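Local structure of Serine/threonine-protein kinase-like protein ACR4 (Arabidopsis thaliana, 7A0J) at residues 72-75 with 76-79. The protein acts as a receptor kinase that, paired with the CLE40 peptide, controls formative cell divisions in the root meristem. Sequence-based numbering, arbitrary orientation. Where two conformers were deposited one is given.
Sequences GNSA and FIQM
S74 folds its hydroxyl forward to meet the two backbone N-H groups that follow A75. OG accepts a fairly straight hydrogen bond from F76 N (3.2 Å, N-H...O angle 161°) and a weak one from I77 N at 3.4 Å. Serine suits this place because its short side chain, swung to chi1 174°, sets OG beside its own carbonyl carbon and facing the oncoming amides; the bond to F76 N makes this an ST turn. A valine here would probably leave the amides of F76 and I77 without their shared acceptor and the bend less firmly set. S74 O and I77 O approach to 3.0 Å, but both are acceptors and cannot bond to each other. A water satisfies S74 N and I77 O, accepting from the first at 3.1 Å and donating to the second.

The turn follows strand 68-72 in the second of seven repeats of the extracellular beta-propeller. I77 packs CG1 against S74 CB at 3.8 Å, and both side chains rest on F57 of strand 57-62. F76 keeps its ring near the surface, with CG 3.7 Å from A75 C, and meets the ring of Y99.

At the open ends of the turn, the bent M79 side chain lies along G72, with CG 3.4 Å from G72 O and SD 3.5 Å from G72 N. G72 adopts backbone angles at which a CB would collide with the carbonyl oxygen of the residue before it, so glycine fits here.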
# COMPACT_ATOMS: atom_id res chain seq x y z
N GLY A 72 -2.95 11.27 -12.10
CA GLY A 72 -3.93 12.02 -11.30
C GLY A 72 -3.56 13.49 -11.24
O GLY A 72 -2.96 13.99 -12.21
N ASN A 73 -3.89 14.15 -10.13
CA ASN A 73 -3.64 15.60 -9.94
C ASN A 73 -3.55 15.89 -8.44
O ASN A 73 -4.60 15.84 -7.76
CB ASN A 73 -4.71 16.44 -10.65
CG ASN A 73 -4.30 17.88 -10.85
OD1 ASN A 73 -3.35 18.36 -10.24
ND2 ASN A 73 -5.01 18.59 -11.72
N SER A 74 -2.34 16.15 -7.95
CA SER A 74 -2.03 16.43 -6.52
C SER A 74 -1.27 17.75 -6.42
O SER A 74 -0.36 17.97 -7.25
CB SER A 74 -1.25 15.30 -5.90
OG SER A 74 -0.83 15.64 -4.59
N ALA A 75 -1.63 18.59 -5.45
CA ALA A 75 -0.98 19.89 -5.16
C ALA A 75 0.30 19.68 -4.35
O ALA A 75 1.03 20.67 -4.14
CB ALA A 75 -1.95 20.79 -4.43
N PHE A 76 0.57 18.44 -3.90
CA PHE A 76 1.66 18.10 -2.95
C PHE A 76 2.77 17.28 -3.63
O PHE A 76 3.92 17.41 -3.19
CB PHE A 76 1.07 17.38 -1.74
CG PHE A 76 0.12 18.22 -0.92
CD1 PHE A 76 0.59 19.30 -0.18
CD2 PHE A 76 -1.24 17.96 -0.91
CE1 PHE A 76 -0.28 20.08 0.56
CE2 PHE A 76 -2.11 18.75 -0.17
CZ PHE A 76 -1.63 19.81 0.57
N ILE A 77 2.45 16.48 -4.65
CA ILE A 77 3.46 15.71 -5.45
C ILE A 77 3.23 15.94 -6.95
O ILE A 77 2.10 16.27 -7.34
CB ILE A 77 3.44 14.21 -5.11
CG1 ILE A 77 2.08 13.56 -5.38
CG2 ILE A 77 3.91 13.95 -3.69
CD1 ILE A 77 2.18 12.12 -5.84
N GLN A 78 4.29 15.74 -7.73
CA GLN A 78 4.28 15.81 -9.22
C GLN A 78 3.90 14.43 -9.77
O GLN A 78 4.23 13.43 -9.11
CB GLN A 78 5.63 16.29 -9.76
CG GLN A 78 6.82 15.38 -9.43
CD GLN A 78 7.48 15.68 -8.11
OE1 GLN A 78 7.14 16.63 -7.41
NE2 GLN A 78 8.43 14.84 -7.74
N MET A 79 3.23 14.40 -10.93
CA MET A 79 2.81 13.15 -11.62
C MET A 79 3.93 12.68 -12.55
O MET A 79 4.95 13.39 -12.67
CB MET A 79 1.52 13.39 -12.41
CG MET A 79 0.34 13.79 -11.55
SD MET A 79 -0.14 12.51 -10.34
CE MET A 79 0.77 13.04 -8.89
O HOH W 1 0.17 16.78 -9.65